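Local coordinates for cellulose binding protein (Clavibacter michiganensis, PDB 4JJO) that binds plant cell-wall polysaccharide such as cellulose, as the two-domain expansin module of a longer protein that is probably an endoglucanase, at residues 51-56 with 100-105; 31-36 with 59-64; 109-114 with 126-131. All blocks are in the same frame, centred on the assembly; numbering follows the deposited sequence.

Interaction 1 (51-56 with 100-105); sequences FLDVTG and VTVRDP
Phe51, Asp53 and Val102 carry this contact, where strand 51-56 runs antiparallel to the end of strand 95-101 and to the chain that leaves it. Val102 N donates to Phe51 O, 2.8 Å and almost straight at 177°. Two residues along, past the non-hydrogen-bonded pair Leu52 and Thr101, Asp53 and Val100 face each other as a hydrogen-bonded pair, with Asp53 N reaching Val100 O at 3.0 Å and Val100 N giving a longer bond back to Asp53 O. A water bridges Phe51 and Val102 a second time, accepting from Phe51 N and donating to Val102 O, 2.6 Å away.

The side chain of Val102 leans back over strand 51-56. With CG1 anti to the backbone N (chi1 178°), CG2 falls beside the backbone N, and that methyl lies 3.6 Å from Asp53 CG, against the carboxylate, and 4.2 Å from Phe51 CB. The carboxylate is itself held by a salt bridge from Asp53 OD1 to Arg62 on the next strand, so Val102 packs against an ion pair. Phe51 meets Pro105 obliquely, CD2 to Pro105 CG at 3.9 Å. On the other face of the sheet, Leu52 CD2 touches Thr101 OG1 at 3.5 Å, and the Leu52 side chain also packs on Val63 and Leu77.

Beyond Val102 the chain turns away toward the second domain, and Pro105 O is bonded to Tyr199. The pairing thus joins two strands of the double-psi beta-barrel of the expansin N-terminal domain, right where the interdomain linker departs.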
loop_
_atom_site.group_PDB
_atom_site.type_symbol
_atom_site.label_atom_id
_atom_site.label_comp_id
_atom_site.label_asym_id
_atom_site.label_seq_id
_atom_site.Cartn_x
_atom_site.Cartn_y
_atom_site.Cartn_z
ATOM N N PHE A 51 0.934 -6.042 -4.382
ATOM C CA PHE A 51 0.777 -7.436 -4.004
ATOM C C PHE A 51 1.862 -8.298 -4.626
ATOM O O PHE A 51 2.279 -8.069 -5.761
ATOM C CB PHE A 51 -0.600 -7.943 -4.434
ATOM C CG PHE A 51 -1.734 -7.372 -3.630
ATOM C CD1 PHE A 51 -2.337 -8.116 -2.632
ATOM C CD2 PHE A 51 -2.188 -6.087 -3.864
ATOM C CE1 PHE A 51 -3.377 -7.592 -1.887
ATOM C CE2 PHE A 51 -3.228 -5.556 -3.122
ATOM C CZ PHE A 51 -3.823 -6.311 -2.132
ATOM N N LEU A 52 2.323 -9.283 -3.862
ATOM C CA LEU A 52 3.275 -10.266 -4.353
ATOM C C LEU A 52 2.598 -11.623 -4.439
ATOM O O LEU A 52 1.868 -12.009 -3.528
ATOM C CB LEU A 52 4.468 -10.390 -3.401
ATOM C CG LEU A 52 5.200 -9.115 -2.983
ATOM C CD1 LEU A 52 6.312 -9.459 -1.997
ATOM C CD2 LEU A 52 5.754 -8.394 -4.190
ATOM N N ASP A 53 2.832 -12.342 -5.533
ATOM C CA ASP A 53 2.493 -13.758 -5.583
ATOM C C ASP A 53 3.742 -14.549 -5.235
ATOM O O ASP A 53 4.706 -14.572 -6.000
ATOM C CB ASP A 53 1.958 -14.168 -6.956
ATOM C CG ASP A 53 0.469 -13.942 -7.086
ATOM O OD1 ASP A 53 -0.192 -13.767 -6.041
ATOM O OD2 ASP A 53 -0.044 -13.945 -8.224
ATOM N N VAL A 54 3.715 -15.185 -4.069
ATOM C CA VAL A 54 4.877 -15.880 -3.534
ATOM C C VAL A 54 4.717 -17.384 -3.692
ATOM O O VAL A 54 3.739 -17.962 -3.219
ATOM C CB VAL A 54 5.064 -15.563 -2.041
ATOM C CG1 VAL A 54 6.328 -16.213 -1.514
ATOM C CG2 VAL A 54 5.105 -14.059 -1.819
ATOM N N THR A 55 5.682 -18.012 -4.357
ATOM C CA THR A 55 5.676 -19.456 -4.536
ATOM C C THR A 55 6.657 -20.111 -3.571
ATOM O O THR A 55 7.846 -19.792 -3.559
ATOM C CB THR A 55 6.050 -19.851 -5.973
ATOM O OG1 THR A 55 5.082 -19.315 -6.884
ATOM C CG2 THR A 55 6.090 -21.365 -6.116
ATOM N N GLY A 56 6.143 -21.024 -2.760
ATOM C CA GLY A 56 6.969 -21.780 -1.840
ATOM C C GLY A 56 6.718 -23.265 -1.996
ATOM O O GLY A 56 6.069 -23.692 -2.950
ATOM N N VAL A 100 6.883 -12.703 -7.554
ATOM C CA VAL A 100 6.698 -11.634 -8.521
ATOM C C VAL A 100 5.743 -10.611 -7.937
ATOM O O VAL A 100 4.911 -10.938 -7.091
ATOM C CB VAL A 100 6.082 -12.152 -9.835
ATOM C CG1 VAL A 100 7.065 -13.032 -10.583
ATOM C CG2 VAL A 100 4.784 -12.898 -9.554
ATOM N N THR A 101 5.868 -9.369 -8.387
ATOM C CA THR A 101 4.869 -8.356 -8.089
ATOM C C THR A 101 3.704 -8.526 -9.053
ATOM O O THR A 101 3.898 -8.658 -10.261
ATOM C CB THR A 101 5.441 -6.938 -8.219
ATOM O OG1 THR A 101 6.411 -6.715 -7.189
ATOM C CG2 THR A 101 4.336 -5.901 -8.094
ATOM N N VAL A 102 2.493 -8.529 -8.509
ATOM C CA VAL A 102 1.296 -8.719 -9.310
ATOM C C VAL A 102 0.934 -7.440 -10.046
ATOM O O VAL A 102 0.875 -6.365 -9.450
ATOM C CB VAL A 102 0.097 -9.126 -8.431
ATOM C CG1 VAL A 102 -1.157 -9.273 -9.279
ATOM C CG2 VAL A 102 0.396 -10.412 -7.676
ATOM N N ARG A 103 0.694 -7.557 -11.347
ATOM C CA ARG A 103 0.208 -6.425 -12.125
ATOM C C ARG A 103 -1.314 -6.404 -12.106
ATOM O O ARG A 103 -1.957 -7.435 -12.312
ATOM C CB ARG A 103 0.711 -6.496 -13.567
ATOM C CG ARG A 103 0.474 -5.216 -14.350
ATOM C CD ARG A 103 1.199 -5.215 -15.685
ATOM N NE ARG A 103 0.906 -4.004 -16.447
ATOM C CZ ARG A 103 1.618 -3.572 -17.483
ATOM N NH1 ARG A 103 2.688 -4.241 -17.894
ATOM N NH2 ARG A 103 1.262 -2.458 -18.106
ATOM N N ASP A 104 -1.875 -5.224 -11.854
ATOM C CA ASP A 104 -3.322 -5.024 -11.819
ATOM C C ASP A 104 -4.049 -6.130 -11.066
ATOM O O ASP A 104 -4.897 -6.816 -11.637
ATOM C CB ASP A 104 -3.886 -4.917 -13.240
ATOM C CG ASP A 104 -3.342 -3.725 -13.988
ATOM O OD1 ASP A 104 -2.610 -2.929 -13.366
ATOM O OD2 ASP A 104 -3.651 -3.574 -15.189
ATOM N N PRO A 105 -3.717 -6.308 -9.778
ATOM C CA PRO A 105 -4.391 -7.289 -8.922
ATOM C C PRO A 105 -5.861 -6.951 -8.711
ATOM O O PRO A 105 -6.209 -5.775 -8.576
ATOM C CB PRO A 105 -3.639 -7.163 -7.591
ATOM C CG PRO A 105 -3.099 -5.781 -7.599
ATOM C CD PRO A 105 -2.713 -5.534 -9.026
HETATM O O HOH W 1 0.605 -5.190 -7.134
#

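Interaction 2 (31-36 with 59-64); sequences DRMYVA and GTVRVQ
Met33 reaches across to strand 59-69 with its whole side chain. CB rests 3.4 Å from Arg62 O, and the chain then bends at chi2 (-62°), which carries SD to within 3.7 Å of Val61 CG2; the two side chains cross at a slant, and the terminal CE grazes the same methyl. Next along, Val35 and Val63 meet at about a right angle, Val35 CG1 against Val63 CG2 at 3.7 Å. The other methyl of Val63, CG1, lies against the backbone N and O of Tyr34 and 4.2 Å from Met33 CB, which places Val63 between Met33 and Val35.

Tyr34 and Gln64 form a parallel bridge with their side chains on the same face. Their ends do not meet: with Tyr34 CG between the backbone N and the carbonyl carbon (chi1 57°), the phenol runs off to Leu12, whose backbone N bonds its OH, whereas Gln64 stretches out extended past Met25 and Phe51. The backbone closes the bridge from both sides of Tyr34. Gln64 N gives a straight bond to Met33 O (3.1 Å, 176°), approaching from above the carbonyl plane, and Val35 N makes a weak, bent one to Gln64 O. Just before the strand, Asp31 OD1 accepts from Met33 N at 2.8 Å, an Asx turn that fixes the backbone leading into Met33.

Short strand 34-38 thus lies in the sheet of the double-psi barrel between strand 59-69, parallel to it, and strand 76-80, antiparallel, with Tyr34 bonded to Ser80. Helix 81-87 packs over the apolar side: Ala83 touches both Met33 and Val63, and Leu87 touches Val61. Strand 51-56 flanks strand 59-69 on its other edge, and Val63 also packs against Leu52 and Val54.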
loop_
_atom_site.group_PDB
_atom_site.type_symbol
_atom_site.label_atom_id
_atom_site.label_comp_id
_atom_site.label_asym_id
_atom_site.label_seq_id
_atom_site.Cartn_x
_atom_site.Cartn_y
_atom_site.Cartn_z
ATOM N N ASP A 31 -7.610 -11.476 5.654
ATOM C CA ASP A 31 -7.097 -12.805 5.340
ATOM C C ASP A 31 -5.726 -13.038 5.972
ATOM O O ASP A 31 -5.171 -14.133 5.879
ATOM C CB ASP A 31 -7.016 -13.023 3.826
ATOM C CG ASP A 31 -6.062 -12.058 3.142
ATOM O OD1 ASP A 31 -5.337 -11.326 3.849
ATOM O OD2 ASP A 31 -6.030 -12.035 1.893
ATOM N N ARG A 32 -5.179 -12.001 6.601
ATOM C CA ARG A 32 -3.899 -12.105 7.296
ATOM C C ARG A 32 -2.759 -12.438 6.343
ATOM O O ARG A 32 -1.732 -12.976 6.755
ATOM C CB ARG A 32 -3.970 -13.157 8.406
ATOM C CG ARG A 32 -4.942 -12.805 9.510
ATOM C CD ARG A 32 -4.704 -11.382 9.952
ATOM N NE ARG A 32 -5.421 -11.029 11.174
ATOM C CZ ARG A 32 -6.232 -9.981 11.298
ATOM N NH1 ARG A 32 -6.451 -9.165 10.278
ATOM N NH2 ARG A 32 -6.835 -9.745 12.452
ATOM N N MET A 33 -2.942 -12.106 5.071
ATOM C CA MET A 33 -1.924 -12.365 4.061
ATOM C C MET A 33 -1.197 -11.069 3.733
ATOM O O MET A 33 -1.660 -10.265 2.922
ATOM C CB MET A 33 -2.554 -12.957 2.803
ATOM C CG MET A 33 -3.235 -14.300 3.027
ATOM S SD MET A 33 -2.092 -15.586 3.573
ATOM C CE MET A 33 -3.221 -16.935 3.895
ATOM N N TYR A 34 -0.059 -10.869 4.386
ATOM C CA TYR A 34 0.726 -9.658 4.200
ATOM C C TYR A 34 2.205 -9.975 4.331
ATOM O O TYR A 34 2.576 -11.101 4.664
ATOM C CB TYR A 34 0.320 -8.590 5.216
ATOM C CG TYR A 34 0.427 -9.026 6.661
ATOM C CD1 TYR A 34 1.600 -8.841 7.376
ATOM C CD2 TYR A 34 -0.653 -9.606 7.313
ATOM C CE1 TYR A 34 1.699 -9.232 8.698
ATOM C CE2 TYR A 34 -0.565 -9.997 8.632
ATOM C CZ TYR A 34 0.611 -9.806 9.320
ATOM O OH TYR A 34 0.701 -10.198 10.635
ATOM N N VAL A 35 3.048 -8.982 4.075
ATOM C CA VAL A 35 4.485 -9.208 4.033
ATOM C C VAL A 35 5.257 -7.925 4.300
ATOM O O VAL A 35 4.798 -6.830 3.971
ATOM C CB VAL A 35 4.905 -9.763 2.657
ATOM C CG1 VAL A 35 4.594 -8.753 1.561
ATOM C CG2 VAL A 35 6.378 -10.138 2.648
ATOM N N ALA A 36 6.426 -8.074 4.917
ATOM C CA ALA A 36 7.372 -6.983 5.064
ATOM C C ALA A 36 8.515 -7.218 4.088
ATOM O O ALA A 36 9.051 -8.324 4.004
ATOM C CB ALA A 36 7.895 -6.920 6.480
ATOM N N GLY A 59 2.903 -24.404 -2.419
ATOM C CA GLY A 59 2.124 -23.763 -3.460
ATOM C C GLY A 59 2.393 -22.277 -3.556
ATOM O O GLY A 59 3.513 -21.821 -3.339
ATOM N N THR A 60 1.350 -21.520 -3.879
ATOM C CA THR A 60 1.485 -20.085 -4.094
ATOM C C THR A 60 0.409 -19.311 -3.348
ATOM O O THR A 60 -0.765 -19.679 -3.373
ATOM C CB THR A 60 1.392 -19.740 -5.588
ATOM O OG1 THR A 60 2.424 -20.427 -6.305
ATOM C CG2 THR A 60 1.539 -18.241 -5.805
ATOM N N VAL A 61 0.819 -18.235 -2.684
ATOM C CA VAL A 61 -0.111 -17.367 -1.975
ATOM C C VAL A 61 0.134 -15.912 -2.357
ATOM O O VAL A 61 1.257 -15.522 -2.675
ATOM C CB VAL A 61 0.028 -17.519 -0.449
ATOM C CG1 VAL A 61 1.366 -16.971 0.025
ATOM C CG2 VAL A 61 -1.120 -16.822 0.263
ATOM N N ARG A 62 -0.928 -15.116 -2.330
ATOM C CA ARG A 62 -0.830 -13.695 -2.629
ATOM C C ARG A 62 -0.807 -12.900 -1.332
ATOM O O ARG A 62 -1.637 -13.119 -0.450
ATOM C CB ARG A 62 -2.008 -13.259 -3.496
ATOM C CG ARG A 62 -2.017 -11.779 -3.843
ATOM C CD ARG A 62 -2.979 -11.490 -4.986
ATOM N NE ARG A 62 -2.538 -12.123 -6.225
ATOM C CZ ARG A 62 -3.115 -11.949 -7.408
ATOM N NH1 ARG A 62 -4.167 -11.155 -7.536
ATOM N NH2 ARG A 62 -2.630 -12.574 -8.472
ATOM N N VAL A 63 0.154 -11.987 -1.215
ATOM C CA VAL A 63 0.292 -11.179 -0.010
ATOM C C VAL A 63 0.349 -9.688 -0.331
ATOM O O VAL A 63 0.894 -9.279 -1.357
ATOM C CB VAL A 63 1.555 -11.569 0.794
ATOM C CG1 VAL A 63 1.403 -12.959 1.389
ATOM C CG2 VAL A 63 2.799 -11.486 -0.080
ATOM N N GLN A 64 -0.229 -8.882 0.555
ATOM C CA GLN A 64 -0.182 -7.434 0.424
ATOM C C GLN A 64 1.090 -6.900 1.075
ATOM O O GLN A 64 1.405 -7.243 2.214
ATOM C CB GLN A 64 -1.405 -6.796 1.090
ATOM C CG GLN A 64 -1.389 -5.271 1.083
ATOM C CD GLN A 64 -2.633 -4.640 1.701
ATOM O OE1 GLN A 64 -2.835 -3.430 1.597
ATOM N NE2 GLN A 64 -3.465 -5.449 2.349
#

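Interaction 3 (109-114 with 126-131); sequences TVAIRV and QVLNAG
Arg113 grips Gln126 side-on through two nitrogens that converge on one oxygen: NH2 lies 2.8 Å from Gln126 OE1 and NE lies 3.0 Å from the same atom. The pair belongs to a beta hairpin, strands 111-114 and 124-128, in the immunoglobulin-like sandwich of the expansin C-terminal domain. The guanidinium and amide planes are only 10° apart, and OE1 sits at the guanidinium edge, near its plane. The two side chains lie side by side, pointing the same way, and that of Arg113 bends at chi3 (63°), which brings NE to OE1. Each also reaches the first domain, since Arg113 NH1 bonds Ile18 O and Gln126 NE2 bonds Ser24 O, so this buried polar pair sits where the two domains meet.

The strands of the hairpin are joined by two hydrogen-bonded pairs. Arg113 and Gln126 exchange both backbone bonds, and so do Ala111 and Leu128, where Leu128 N to Ala111 O is 2.9 Å and close to straight. Where the hairpin opens out, the Asn129 amide takes over, ND2 giving a bond to Thr109 O at 3.1 Å.

Packing divides between the two faces. On the face with Arg113 and Gln126, Ala111 CB lies 4.1 Å from Leu128 CB, and Ile191 of the neighbouring edge strand touches both residues. On the other, Ile112 and Val127 line up alongside each other and Val110 adds a looser touch; here Leu181 packs on Val110 and Ile112, while Ile134 and Val137 pack on Val127. The tightest apolar approach is Ile112 CD1 to Val127 CG2, 3.7 Å.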
loop_
_atom_site.group_PDB
_atom_site.type_symbol
_atom_site.label_atom_id
_atom_site.label_comp_id
_atom_site.label_asym_id
_atom_site.label_seq_id
_atom_site.Cartn_x
_atom_site.Cartn_y
_atom_site.Cartn_z
ATOM N N THR A 109 -12.481 -0.777 -5.155
ATOM C CA THR A 109 -12.295 0.514 -5.801
ATOM C C THR A 109 -11.324 1.360 -4.991
ATOM O O THR A 109 -11.039 1.062 -3.830
ATOM C CB THR A 109 -13.623 1.272 -5.925
ATOM O OG1 THR A 109 -14.158 1.521 -4.618
ATOM C CG2 THR A 109 -14.623 0.467 -6.747
ATOM N N VAL A 110 -10.820 2.417 -5.614
ATOM C CA VAL A 110 -9.894 3.327 -4.960
ATOM C C VAL A 110 -10.571 4.025 -3.787
ATOM O O VAL A 110 -11.744 4.385 -3.857
ATOM C CB VAL A 110 -9.380 4.385 -5.955
ATOM C CG1 VAL A 110 -8.564 5.453 -5.239
ATOM C CG2 VAL A 110 -8.559 3.723 -7.050
ATOM N N ALA A 111 -9.826 4.191 -2.700
ATOM C CA ALA A 111 -10.303 4.959 -1.557
ATOM C C ALA A 111 -9.220 5.918 -1.097
ATOM O O ALA A 111 -8.039 5.718 -1.377
ATOM C CB ALA A 111 -10.718 4.036 -0.421
ATOM N N ILE A 112 -9.636 6.962 -0.394
ATOM C CA ILE A 112 -8.712 7.948 0.145
ATOM C C ILE A 112 -8.969 8.106 1.632
ATOM O O ILE A 112 -10.117 8.278 2.049
ATOM C CB ILE A 112 -8.908 9.322 -0.521
ATOM C CG1 ILE A 112 -8.632 9.246 -2.024
ATOM C CG2 ILE A 112 -8.020 10.373 0.135
ATOM C CD1 ILE A 112 -7.259 8.750 -2.380
ATOM N N ARG A 113 -7.911 8.036 2.433
ATOM C CA ARG A 113 -8.020 8.362 3.848
ATOM C C ARG A 113 -7.181 9.587 4.161
ATOM O O ARG A 113 -5.961 9.585 3.980
ATOM C CB ARG A 113 -7.587 7.194 4.738
ATOM C CG ARG A 113 -7.624 7.545 6.220
ATOM C CD ARG A 113 -7.474 6.339 7.133
ATOM N NE ARG A 113 -6.184 5.673 6.977
ATOM C CZ ARG A 113 -5.583 4.963 7.928
ATOM N NH1 ARG A 113 -6.144 4.820 9.120
ATOM N NH2 ARG A 113 -4.410 4.396 7.686
ATOM N N VAL A 114 -7.843 10.640 4.618
ATOM C CA VAL A 114 -7.142 11.821 5.086
ATOM C C VAL A 114 -6.521 11.489 6.434
ATOM O O VAL A 114 -7.175 10.901 7.294
ATOM C CB VAL A 114 -8.090 13.022 5.238
ATOM C CG1 VAL A 114 -7.335 14.222 5.772
ATOM C CG2 VAL A 114 -8.746 13.353 3.907
ATOM N N GLN A 126 -3.766 9.156 2.123
ATOM C CA GLN A 126 -3.360 7.796 1.828
ATOM C C GLN A 126 -4.265 7.235 0.743
ATOM O O GLN A 126 -5.491 7.328 0.840
ATOM C CB GLN A 126 -3.453 6.944 3.087
ATOM C CG GLN A 126 -3.193 5.471 2.858
ATOM C CD GLN A 126 -3.197 4.689 4.147
ATOM O OE1 GLN A 126 -4.173 4.718 4.897
ATOM N NE2 GLN A 126 -2.094 3.999 4.426
ATOM N N VAL A 127 -3.661 6.667 -0.294
ATOM C CA VAL A 127 -4.422 6.085 -1.387
ATOM C C VAL A 127 -4.488 4.577 -1.222
ATOM O O VAL A 127 -3.461 3.900 -1.152
ATOM C CB VAL A 127 -3.802 6.417 -2.750
ATOM C CG1 VAL A 127 -4.658 5.845 -3.867
ATOM C CG2 VAL A 127 -3.649 7.921 -2.909
ATOM N N LEU A 128 -5.708 4.060 -1.162
ATOM C CA LEU A 128 -5.932 2.644 -0.943
ATOM C C LEU A 128 -6.440 1.977 -2.214
ATOM O O LEU A 128 -7.258 2.544 -2.938
ATOM C CB LEU A 128 -6.941 2.456 0.190
ATOM C CG LEU A 128 -6.525 3.120 1.506
ATOM C CD1 LEU A 128 -7.725 3.358 2.407
ATOM C CD2 LEU A 128 -5.482 2.273 2.211
ATOM N N ASN A 129 -5.932 0.781 -2.486
ATOM C CA ASN A 129 -6.457 -0.064 -3.553
ATOM C C ASN A 129 -6.131 0.407 -4.973
ATOM O O ASN A 129 -6.857 0.095 -5.919
ATOM C CB ASN A 129 -7.968 -0.213 -3.384
ATOM C CG ASN A 129 -8.353 -0.633 -1.980
ATOM O OD1 ASN A 129 -7.710 -1.493 -1.378
ATOM N ND2 ASN A 129 -9.396 -0.017 -1.443
ATOM N N ALA A 130 -5.041 1.149 -5.123
ATOM C CA ALA A 130 -4.545 1.481 -6.454
ATOM C C ALA A 130 -4.082 0.210 -7.167
ATOM O O ALA A 130 -4.129 0.123 -8.393
ATOM C CB ALA A 130 -3.409 2.484 -6.366
ATOM N N GLY A 131 -3.628 -0.769 -6.389
ATOM C CA GLY A 131 -3.229 -2.061 -6.920
ATOM C C GLY A 131 -1.764 -2.116 -7.321
ATOM O O GLY A 131 -1.069 -3.091 -7.035
#

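Overall arrangement
Interactions 1 and 2 belong to one sheet of the N-terminal barrel. Their centres are about 9 Å apart, and successive strands 51-56 and 59-69 lie side by side, joined by backbone hydrogen bonds, the Asp53-Arg62 salt bridge and Phe51 packing on Gln64. Interaction 3 stands in the C-terminal domain, about 19 Å from either centre, and touches interaction 1 where Pro105 meets Gly131. All three are partly buried, but interaction 3 has no exposed residue among those that touch, while the others have one each. The barrel contacts rely on backbone pairing and apolar side chains, antiparallel in interaction 1 and parallel in interaction 2; interaction 3 adds a buried side-chain polar pair facing the first domain.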